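Side-chain contacts in CocE/NonD family hydrolase (Staphylococcus aureus subsp. aureus COL, PDB 3III), which probably hydrolyses ester or amide bonds as an alpha/beta-hydrolase of the CocE/NonD family: residues A[413-418]-A[423-428]; A[409-414]-A[511-516]; A[52-57]-A[147-152]; A[41-46]-A[127-132]. All blocks are in the same frame, centred on the assembly; numbering follows the deposited sequence.

Contact 1: residues A[413-418]-A[423-428]; sequences LWVSTK and MDLFAG
M423, a selenomethionine, and V415 run past each other in opposite directions, V415 CG2 lying 3.8 Å from M423 SE. The same side chain also passes T417, whose CG2 rests 3.6 Å from M423 CG. The first half of M423 is extended, and the bend at its end (chi3 74°) turns the methyl over the strand backbone, where M423 CE packs 3.5 Å from S416 O. L425 instead meets V415 tip to tip, with V415 CG1 4.1 Å from L425 CD1. The two strands belong to the two sheets of a beta sandwich in the C-terminal domain, and a short connection carries the chain from one sheet to the other. L413 continues the apolar layer along strand 408-417, its CD1 touching L425 CD1 more loosely at 4.4 Å. S416 points away from this layer, and its OG is hydrogen-bonded to Y545 OH. H542, on strand 541-546, which pairs with 408-417, packs against both M423 and L425.

Contact 2: residues A[409-414]-A[511-516]; sequences MNLKLW and VVVKGS
Between V511 and V513, the two valines that pack on L411 and L413, V512 N probably donates a hydrogen bond to G428 O, tying strand 508-514 to its neighbour 424-432. On the other side of the contact, the backbones of L411 and L413 are bonded to I494 and V492 of strand 490-503. These bonds run within each sheet, and the segments meet through methyl groups. L411 is central: its CG stands opposite the backbone N (chi1 178°), and the CD2 branch reaches both valines, L411 CD2 lying 3.8 Å from V513 CG2 and 3.9 Å from V511 CG1. The approaches differ, since L411 faces V511 end to end but crosses V513 at a slant. L413 takes the other common rotamer, CG opposite the carbonyl carbon, and meets V513 tip to tip, its CD1 touching both branches of the valine, CG1 and CG2, at 4.1 Å. V513 is therefore shared by the two leucines, mainly through CG2. L554 flanks L411 and V511 from strand 553-559; from strand 424-432, A427 adjoins L411 and I429 adjoins V511. The axes of 409-414 and 511-514 approach to 10.4 Å and their directions differ by 52°, the arrangement of two twisted sheets packed face to face in the beta sandwich of the non-catalytic C-terminal domain.

Contact 3: residues A[52-57]-A[147-152]; sequences EKLYIN and YEVIEW
I56 and W152 join strand 53-60 to helix 140-154, which packs on the large mixed central sheet of the alpha/beta-hydrolase domain. The side chain of I56 leaves the strand toward the helix at CB, where it forks. The shorter branch, CG2, turns toward V149 but stays loose, 4.6 Å from V149 CG1. The longer one starts at CG1, set between the backbone N and the carbonyl carbon (chi1 66°), and serves as a spacer with no close partner on the helix. Because the next torsion is fully extended (chi2 179°), the terminal CD1 is carried out to the indole. I56 and W152 come from opposite directions, and CD1 meets the ring system obliquely. Its nearest ring atoms are on the six-membered part: I56 CD1 is 3.5 Å from W152 CZ3 and 3.6 Å from W152 CH2. One helical turn earlier, V149 projects at L54, and the two branched side chains pass at an angle, L54 CD2 resting 3.9 Å from V149 CG2. V149 also reaches M71 of strand 67-74, while W152 extends to V46 of strand 36-47, so the helix spans more than one strand. The indole is further bordered by its own helix: V149 O lies in the ring plane at the edge, 4.0 Å from W152 CE3.

Contact 4: residues A[41-46]-A[127-132]; sequences EKDGTV and GSDKSK
D43 sits where strand 36-47 turns a corner, its backbone in a left-handed conformation, and faces K130 in a type II' beta turn from S128 to S131, closed by S131 N donating to S128 O at 3.2 Å. The lysine ammonium is the centre of the contact. K130 NZ donates to D43 OD1 at 2.9 Å, meeting that oxygen from above the carboxylate, 52° out of its plane, while the two side chains cross at about a right angle. It also binds the residue before it, K130 NZ lying 2.6 Å from D129 OD2, this time on the syn side and close to the carboxylate plane. The lysine chain bends at chi3 (-83°) and chi4 (-59°), which brings the amine back toward D129. D43 OD1 and D129 OD2 are only 4.2 Å apart, a like-charge approach that the shared ammonium and K78 probably offset. D43 OD1 has in K78 NZ a further, stronger partner, and Y55 of strand 53-60 packs against both D129 and K130. The loop carries its own bracing. K132 NZ donates to D129 O at 3.0 Å, and G127 N donates to S131 OG, also at 3.0 Å, in a nearly straight bond. S131 OG is in turn hydrogen-bonded to E52 OE2. The whole is a surface salt-bridge network in which the lysine of a type II' turn links two aspartates, fastening the loop after strand 119-124 to the corner of strand 36-47.

Contacts 1 and 2 belong to one buried interface: both start from strand 408-417, share L413 and W414, of which L413 makes contacts in both, and reach neighbouring strands, 424-432 and 508-514, of the facing sheet, with centres 7 Å apart. Their chemistry is apolar, with selenium contributing in contact 1 alone. Contacts 3 and 4 lie on the opposite side of the chain's centre, about 46 to 49 Å away between centres, and use the adjacent strands 53-60 and 36-47. Contact 3 is largely buried and joins a strand to a helix through hydrocarbon and indole, whereas contact 4, 9 Å from it between centres, is at the surface and ionic. A probable hydrogen bond between L54 O and V46 N connects the two.

Contact 1: residues A[413-418]-A[423-428]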
# COMPACT_ATOMS: atom_id res chain seq x y z
N LEU A 413 13.50 2.05 -21.96
CA LEU A 413 14.06 3.19 -22.67
C LEU A 413 15.56 3.08 -22.88
O LEU A 413 16.27 2.53 -22.03
CB LEU A 413 13.77 4.52 -21.94
CG LEU A 413 12.33 4.84 -21.55
CD1 LEU A 413 12.30 6.00 -20.53
CD2 LEU A 413 11.43 5.10 -22.80
N TRP A 414 16.03 3.64 -23.98
CA TRP A 414 17.42 3.94 -24.14
C TRP A 414 17.67 5.44 -23.93
O TRP A 414 17.04 6.28 -24.55
CB TRP A 414 17.92 3.46 -25.50
CG TRP A 414 17.84 1.98 -25.69
CD1 TRP A 414 16.73 1.25 -26.00
CD2 TRP A 414 18.92 1.06 -25.64
NE1 TRP A 414 17.06 -0.08 -26.12
CE2 TRP A 414 18.39 -0.23 -25.86
CE3 TRP A 414 20.27 1.18 -25.33
CZ2 TRP A 414 19.18 -1.37 -25.89
CZ3 TRP A 414 21.08 0.04 -25.33
CH2 TRP A 414 20.51 -1.23 -25.60
N VAL A 415 18.60 5.77 -23.02
CA VAL A 415 18.72 7.12 -22.53
C VAL A 415 20.20 7.54 -22.39
O VAL A 415 21.10 6.68 -22.22
CB VAL A 415 18.01 7.27 -21.16
CG1 VAL A 415 16.49 6.92 -21.19
CG2 VAL A 415 18.76 6.47 -20.06
N SER A 416 20.45 8.85 -22.48
CA SER A 416 21.73 9.44 -22.18
C SER A 416 21.55 10.88 -21.71
O SER A 416 20.51 11.45 -21.90
CB SER A 416 22.65 9.48 -23.40
OG SER A 416 22.21 10.48 -24.31
N THR A 417 22.60 11.46 -21.15
CA THR A 417 22.59 12.82 -20.63
C THR A 417 24.02 13.38 -20.82
O THR A 417 25.01 12.65 -20.88
CB THR A 417 22.15 12.90 -19.13
OG1 THR A 417 22.13 14.26 -18.69
CG2 THR A 417 23.11 12.10 -18.20
N LYS A 418 24.10 14.69 -20.99
CA LYS A 418 25.34 15.34 -21.22
C LYS A 418 25.84 16.12 -20.02
O LYS A 418 27.06 16.24 -19.85
CB LYS A 418 25.21 16.28 -22.39
CG LYS A 418 26.09 15.88 -23.50
CD LYS A 418 25.87 16.74 -24.76
CE LYS A 418 26.28 18.19 -24.54
NZ LYS A 418 25.62 19.11 -25.55
N MSE A 423 20.56 10.43 -14.01
CA MSE A 423 19.28 10.92 -14.43
C MSE A 423 18.19 10.38 -13.51
O MSE A 423 18.21 9.22 -13.15
CB MSE A 423 18.98 10.44 -15.86
CG MSE A 423 20.05 10.82 -16.84
SE MSE A 423 19.82 9.83 -18.53
CE MSE A 423 18.22 10.82 -19.29
N ASP A 424 17.26 11.24 -13.14
CA ASP A 424 16.05 10.82 -12.49
C ASP A 424 14.92 10.85 -13.52
O ASP A 424 14.56 11.92 -14.00
CB ASP A 424 15.73 11.74 -11.29
CG ASP A 424 16.66 11.46 -10.09
OD1 ASP A 424 17.10 10.31 -9.97
OD2 ASP A 424 16.88 12.37 -9.25
N LEU A 425 14.34 9.66 -13.79
CA LEU A 425 13.29 9.52 -14.79
C LEU A 425 11.95 9.23 -14.08
O LEU A 425 11.86 8.38 -13.18
CB LEU A 425 13.60 8.39 -15.75
CG LEU A 425 14.90 8.39 -16.58
CD1 LEU A 425 15.10 7.06 -17.36
CD2 LEU A 425 14.88 9.53 -17.52
N PHE A 426 10.95 9.99 -14.50
CA PHE A 426 9.60 9.93 -13.98
C PHE A 426 8.74 9.47 -15.14
O PHE A 426 8.70 10.11 -16.18
CB PHE A 426 9.16 11.32 -13.52
CG PHE A 426 9.92 11.84 -12.30
CD1 PHE A 426 9.32 11.90 -11.08
CD2 PHE A 426 11.24 12.29 -12.40
CE1 PHE A 426 10.00 12.34 -9.91
CE2 PHE A 426 11.91 12.78 -11.25
CZ PHE A 426 11.31 12.84 -10.02
N ALA A 427 8.14 8.31 -14.98
CA ALA A 427 7.24 7.74 -15.99
C ALA A 427 5.82 7.77 -15.53
O ALA A 427 5.49 7.64 -14.33
CB ALA A 427 7.64 6.36 -16.33
N GLY A 428 4.93 7.93 -16.52
CA GLY A 428 3.54 7.82 -16.29
C GLY A 428 2.75 7.26 -17.44
O GLY A 428 3.13 7.40 -18.62

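Contact 2: residues A[409-414]-A[511-516]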
# COMPACT_ATOMS: atom_id res chain seq x y z
N MSE A 409 3.30 -2.94 -15.91
CA MSE A 409 3.82 -2.57 -17.23
C MSE A 409 5.26 -2.20 -17.06
O MSE A 409 5.67 -1.75 -15.99
CB MSE A 409 3.07 -1.37 -17.79
CG MSE A 409 1.55 -1.47 -17.66
SE MSE A 409 0.68 -0.12 -18.88
CE MSE A 409 -1.08 0.08 -17.86
N ASN A 410 5.99 -2.36 -18.15
CA ASN A 410 7.44 -2.19 -18.17
C ASN A 410 7.74 -1.22 -19.28
O ASN A 410 7.43 -1.48 -20.47
CB ASN A 410 8.14 -3.56 -18.40
CG ASN A 410 9.66 -3.46 -18.36
OD1 ASN A 410 10.21 -2.37 -18.21
ND2 ASN A 410 10.35 -4.60 -18.46
N LEU A 411 8.36 -0.11 -18.91
CA LEU A 411 8.79 0.86 -19.90
C LEU A 411 10.30 0.77 -20.11
O LEU A 411 11.08 1.15 -19.22
CB LEU A 411 8.38 2.28 -19.46
CG LEU A 411 8.85 3.37 -20.42
CD1 LEU A 411 8.27 3.11 -21.83
CD2 LEU A 411 8.45 4.78 -19.87
N LYS A 412 10.69 0.24 -21.29
CA LYS A 412 12.09 0.12 -21.65
C LYS A 412 12.49 1.35 -22.45
O LYS A 412 11.89 1.66 -23.49
CB LYS A 412 12.41 -1.15 -22.43
CG LYS A 412 13.95 -1.29 -22.58
CD LYS A 412 14.33 -2.41 -23.54
CE LYS A 412 15.79 -2.66 -23.57
NZ LYS A 412 16.05 -3.80 -24.50
N LEU A 413 13.50 2.05 -21.96
CA LEU A 413 14.06 3.19 -22.67
C LEU A 413 15.56 3.08 -22.88
O LEU A 413 16.27 2.53 -22.03
CB LEU A 413 13.77 4.52 -21.94
CG LEU A 413 12.33 4.84 -21.55
CD1 LEU A 413 12.30 6.00 -20.53
CD2 LEU A 413 11.43 5.10 -22.80
N TRP A 414 16.03 3.64 -23.98
CA TRP A 414 17.42 3.94 -24.14
C TRP A 414 17.67 5.44 -23.93
O TRP A 414 17.04 6.28 -24.55
CB TRP A 414 17.92 3.46 -25.50
CG TRP A 414 17.84 1.98 -25.69
CD1 TRP A 414 16.73 1.25 -26.00
CD2 TRP A 414 18.92 1.06 -25.64
NE1 TRP A 414 17.06 -0.08 -26.12
CE2 TRP A 414 18.39 -0.23 -25.86
CE3 TRP A 414 20.27 1.18 -25.33
CZ2 TRP A 414 19.18 -1.37 -25.89
CZ3 TRP A 414 21.08 0.04 -25.33
CH2 TRP A 414 20.51 -1.23 -25.60
N VAL A 511 2.07 7.30 -22.83
CA VAL A 511 3.24 7.24 -21.99
C VAL A 511 3.83 8.65 -21.91
O VAL A 511 4.05 9.27 -22.94
CB VAL A 511 4.33 6.35 -22.60
CG1 VAL A 511 5.65 6.59 -21.86
CG2 VAL A 511 3.95 4.94 -22.54
N VAL A 512 4.20 9.10 -20.71
CA VAL A 512 4.86 10.38 -20.51
C VAL A 512 6.18 10.07 -19.78
O VAL A 512 6.20 9.28 -18.85
CB VAL A 512 4.04 11.30 -19.61
CG1 VAL A 512 4.78 12.61 -19.33
CG2 VAL A 512 2.64 11.54 -20.19
N VAL A 513 7.27 10.71 -20.22
CA VAL A 513 8.55 10.63 -19.54
C VAL A 513 9.00 12.06 -19.27
O VAL A 513 8.97 12.93 -20.17
CB VAL A 513 9.58 9.84 -20.37
CG1 VAL A 513 10.95 9.75 -19.59
CG2 VAL A 513 9.07 8.46 -20.72
N LYS A 514 9.52 12.31 -18.07
CA LYS A 514 9.76 13.67 -17.64
C LYS A 514 10.85 13.68 -16.58
O LYS A 514 11.14 12.65 -15.95
CB LYS A 514 8.43 14.15 -17.01
CG LYS A 514 8.33 15.63 -16.82
CD LYS A 514 6.96 15.97 -16.23
CE LYS A 514 6.75 17.44 -16.27
NZ LYS A 514 5.83 17.93 -15.23
N GLY A 515 11.43 14.85 -16.32
CA GLY A 515 12.45 14.96 -15.26
C GLY A 515 11.94 15.33 -13.90
O GLY A 515 12.76 15.61 -12.99
N SER A 516 10.63 15.35 -13.74
CA SER A 516 10.02 15.66 -12.45
C SER A 516 8.60 15.06 -12.40
O SER A 516 8.15 14.47 -13.38
CB SER A 516 10.05 17.20 -12.19
OG SER A 516 9.37 17.91 -13.22

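Contact 3: residues A[52-57]-A[147-152]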
# COMPACT_ATOMS: atom_id res chain seq x y z
N GLU A 52 10.22 -5.29 28.84
CA GLU A 52 9.44 -4.14 28.39
C GLU A 52 7.94 -4.44 28.45
O GLU A 52 7.48 -5.54 28.05
CB GLU A 52 9.83 -3.70 26.98
CG GLU A 52 9.06 -2.41 26.45
CD GLU A 52 9.69 -1.11 26.99
OE1 GLU A 52 10.69 -1.18 27.73
OE2 GLU A 52 9.19 -0.03 26.64
N LYS A 53 7.17 -3.45 28.90
CA LYS A 53 5.72 -3.55 28.87
C LYS A 53 5.11 -2.89 27.64
O LYS A 53 5.45 -1.78 27.32
CB LYS A 53 5.14 -2.98 30.16
CG LYS A 53 5.23 -4.02 31.32
CD LYS A 53 4.75 -3.41 32.61
CE LYS A 53 4.67 -4.43 33.73
NZ LYS A 53 4.71 -3.74 35.06
N LEU A 54 4.21 -3.58 26.96
CA LEU A 54 3.41 -2.99 25.89
C LEU A 54 2.00 -2.80 26.42
O LEU A 54 1.48 -3.67 27.18
CB LEU A 54 3.37 -3.88 24.65
CG LEU A 54 4.36 -3.55 23.55
CD1 LEU A 54 5.77 -3.38 24.06
CD2 LEU A 54 4.25 -4.56 22.42
N TYR A 55 1.40 -1.69 26.04
CA TYR A 55 0.07 -1.30 26.49
C TYR A 55 -0.99 -1.60 25.47
O TYR A 55 -0.82 -1.36 24.28
CB TYR A 55 0.04 0.17 26.93
CG TYR A 55 0.92 0.37 28.15
CD1 TYR A 55 0.38 0.43 29.43
CD2 TYR A 55 2.30 0.48 28.00
CE1 TYR A 55 1.22 0.57 30.55
CE2 TYR A 55 3.11 0.59 29.08
CZ TYR A 55 2.57 0.64 30.35
OH TYR A 55 3.41 0.81 31.41
N ILE A 56 -2.11 -2.11 25.95
CA ILE A 56 -3.24 -2.51 25.05
C ILE A 56 -4.59 -2.10 25.59
O ILE A 56 -4.75 -1.79 26.78
CB ILE A 56 -3.28 -4.08 24.84
CG1 ILE A 56 -3.61 -4.80 26.15
CG2 ILE A 56 -1.92 -4.58 24.40
CD1 ILE A 56 -3.71 -6.40 26.04
N ASN A 57 -5.59 -2.15 24.71
CA ASN A 57 -6.99 -2.17 25.10
C ASN A 57 -7.62 -3.46 24.60
O ASN A 57 -7.29 -3.94 23.53
CB ASN A 57 -7.74 -1.02 24.44
CG ASN A 57 -7.21 0.34 24.84
OD1 ASN A 57 -6.79 0.54 25.99
ND2 ASN A 57 -7.31 1.29 23.93
N TYR A 147 4.45 -10.66 17.89
CA TYR A 147 4.33 -12.08 18.08
C TYR A 147 4.04 -12.42 19.55
O TYR A 147 3.14 -13.24 19.82
CB TYR A 147 5.62 -12.74 17.65
CG TYR A 147 5.77 -14.25 17.74
CD1 TYR A 147 5.80 -14.94 18.97
CD2 TYR A 147 6.07 -14.97 16.60
CE1 TYR A 147 6.06 -16.32 19.01
CE2 TYR A 147 6.30 -16.35 16.65
CZ TYR A 147 6.30 -17.00 17.83
OH TYR A 147 6.55 -18.36 17.82
N GLU A 148 4.77 -11.79 20.48
CA GLU A 148 4.49 -12.06 21.90
C GLU A 148 3.03 -11.72 22.31
O GLU A 148 2.39 -12.46 23.12
CB GLU A 148 5.51 -11.36 22.83
CG GLU A 148 6.94 -11.86 22.70
CD GLU A 148 7.79 -11.62 23.95
OE1 GLU A 148 7.41 -12.18 24.98
OE2 GLU A 148 8.83 -10.89 23.88
N VAL A 149 2.50 -10.63 21.77
CA VAL A 149 1.16 -10.22 22.13
C VAL A 149 0.12 -11.20 21.54
O VAL A 149 -0.89 -11.51 22.22
CB VAL A 149 0.87 -8.73 21.75
CG1 VAL A 149 -0.53 -8.32 22.20
CG2 VAL A 149 1.96 -7.76 22.39
N ILE A 150 0.36 -11.69 20.32
CA ILE A 150 -0.51 -12.70 19.70
C ILE A 150 -0.58 -13.93 20.57
O ILE A 150 -1.67 -14.42 20.87
CB ILE A 150 -0.05 -13.08 18.25
CG1 ILE A 150 -0.28 -11.89 17.33
CG2 ILE A 150 -0.74 -14.35 17.77
CD1 ILE A 150 0.40 -11.98 15.98
N GLU A 151 0.58 -14.42 20.99
CA GLU A 151 0.65 -15.65 21.78
C GLU A 151 0.07 -15.46 23.18
O GLU A 151 -0.53 -16.38 23.71
CB GLU A 151 2.08 -16.19 21.81
CG GLU A 151 2.56 -16.62 20.40
CD GLU A 151 1.60 -17.62 19.71
OE1 GLU A 151 1.41 -18.73 20.30
OE2 GLU A 151 1.05 -17.32 18.62
N TRP A 152 0.23 -14.27 23.76
CA TRP A 152 -0.38 -13.95 25.04
C TRP A 152 -1.93 -13.96 24.96
O TRP A 152 -2.59 -14.56 25.82
CB TRP A 152 0.10 -12.58 25.49
CG TRP A 152 -0.60 -12.06 26.71
CD1 TRP A 152 -0.26 -12.28 28.01
CD2 TRP A 152 -1.76 -11.26 26.73
NE1 TRP A 152 -1.14 -11.64 28.85
CE2 TRP A 152 -2.08 -11.01 28.08
CE3 TRP A 152 -2.57 -10.70 25.74
CZ2 TRP A 152 -3.18 -10.24 28.46
CZ3 TRP A 152 -3.64 -9.92 26.11
CH2 TRP A 152 -3.94 -9.71 27.47

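Contact 4: residues A[41-46]-A[127-132]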
# COMPACT_ATOMS: atom_id res chain seq x y z
N GLU A 41 -11.39 -3.16 28.57
CA GLU A 41 -10.29 -3.13 29.52
C GLU A 41 -9.28 -2.19 28.92
O GLU A 41 -8.81 -2.39 27.80
CB GLU A 41 -9.66 -4.53 29.72
CG GLU A 41 -10.65 -5.57 30.12
CD GLU A 41 -10.04 -6.92 30.59
OE1 GLU A 41 -8.85 -6.97 30.98
OE2 GLU A 41 -10.81 -7.91 30.57
N LYS A 42 -9.03 -1.10 29.63
CA LYS A 42 -8.15 -0.09 29.14
C LYS A 42 -6.80 -0.13 29.87
O LYS A 42 -6.75 -0.22 31.13
CB LYS A 42 -8.79 1.28 29.31
CG LYS A 42 -7.96 2.40 28.78
CD LYS A 42 -8.67 3.73 28.86
CE LYS A 42 -7.70 4.81 28.42
NZ LYS A 42 -8.35 6.11 28.36
N ASP A 43 -5.74 -0.00 29.09
CA ASP A 43 -4.38 0.02 29.63
C ASP A 43 -3.89 -1.26 30.27
O ASP A 43 -3.03 -1.18 31.13
CB ASP A 43 -4.15 1.15 30.64
CG ASP A 43 -4.09 2.52 29.99
OD1 ASP A 43 -3.79 2.62 28.76
OD2 ASP A 43 -4.30 3.51 30.73
N GLY A 44 -4.38 -2.41 29.85
CA GLY A 44 -3.70 -3.67 30.16
C GLY A 44 -2.29 -3.70 29.59
O GLY A 44 -1.99 -2.96 28.66
N THR A 45 -1.41 -4.51 30.18
CA THR A 45 -0.03 -4.60 29.71
C THR A 45 0.31 -6.02 29.36
O THR A 45 -0.25 -6.93 29.91
CB THR A 45 0.99 -4.10 30.75
OG1 THR A 45 0.87 -4.91 31.92
CG2 THR A 45 0.74 -2.66 31.10
N VAL A 46 1.20 -6.20 28.40
CA VAL A 46 1.80 -7.50 28.11
C VAL A 46 3.31 -7.33 28.23
O VAL A 46 3.91 -6.36 27.71
CB VAL A 46 1.46 -7.99 26.69
CG1 VAL A 46 2.12 -9.34 26.39
CG2 VAL A 46 -0.00 -8.09 26.49
N GLY A 127 7.64 1.63 22.14
CA GLY A 127 7.93 3.05 21.87
C GLY A 127 6.72 3.98 21.81
O GLY A 127 6.88 5.21 21.75
N SER A 128 5.52 3.39 21.79
CA SER A 128 4.29 4.13 21.74
C SER A 128 3.48 3.92 23.01
O SER A 128 3.63 2.94 23.74
CB SER A 128 3.47 3.75 20.49
OG SER A 128 2.88 2.45 20.65
N ASP A 129 2.62 4.89 23.25
CA ASP A 129 1.81 4.97 24.46
C ASP A 129 2.73 5.08 25.67
O ASP A 129 3.68 5.86 25.64
CB ASP A 129 0.80 3.83 24.56
CG ASP A 129 -0.29 4.13 25.54
OD1 ASP A 129 -1.12 5.01 25.23
OD2 ASP A 129 -0.30 3.53 26.63
N LYS A 130 2.50 4.30 26.71
CA LYS A 130 3.30 4.42 27.93
C LYS A 130 4.65 3.69 27.80
O LYS A 130 5.50 3.81 28.67
CB LYS A 130 2.46 4.01 29.15
CG LYS A 130 1.32 5.07 29.35
CD LYS A 130 0.33 4.76 30.42
CE LYS A 130 -0.73 3.82 29.92
NZ LYS A 130 -1.50 4.38 28.72
N SER A 131 4.87 2.99 26.68
CA SER A 131 6.19 2.43 26.41
C SER A 131 7.09 3.52 25.88
O SER A 131 6.79 4.14 24.86
CB SER A 131 6.15 1.30 25.39
OG SER A 131 7.47 0.92 25.03
N LYS A 132 8.23 3.72 26.54
CA LYS A 132 9.24 4.66 26.06
C LYS A 132 10.47 3.89 25.58
O LYS A 132 11.58 4.42 25.59
CB LYS A 132 9.63 5.71 27.13
CG LYS A 132 8.49 6.55 27.68
CD LYS A 132 7.66 7.23 26.58
CE LYS A 132 6.18 7.50 26.99
NZ LYS A 132 5.45 8.28 25.88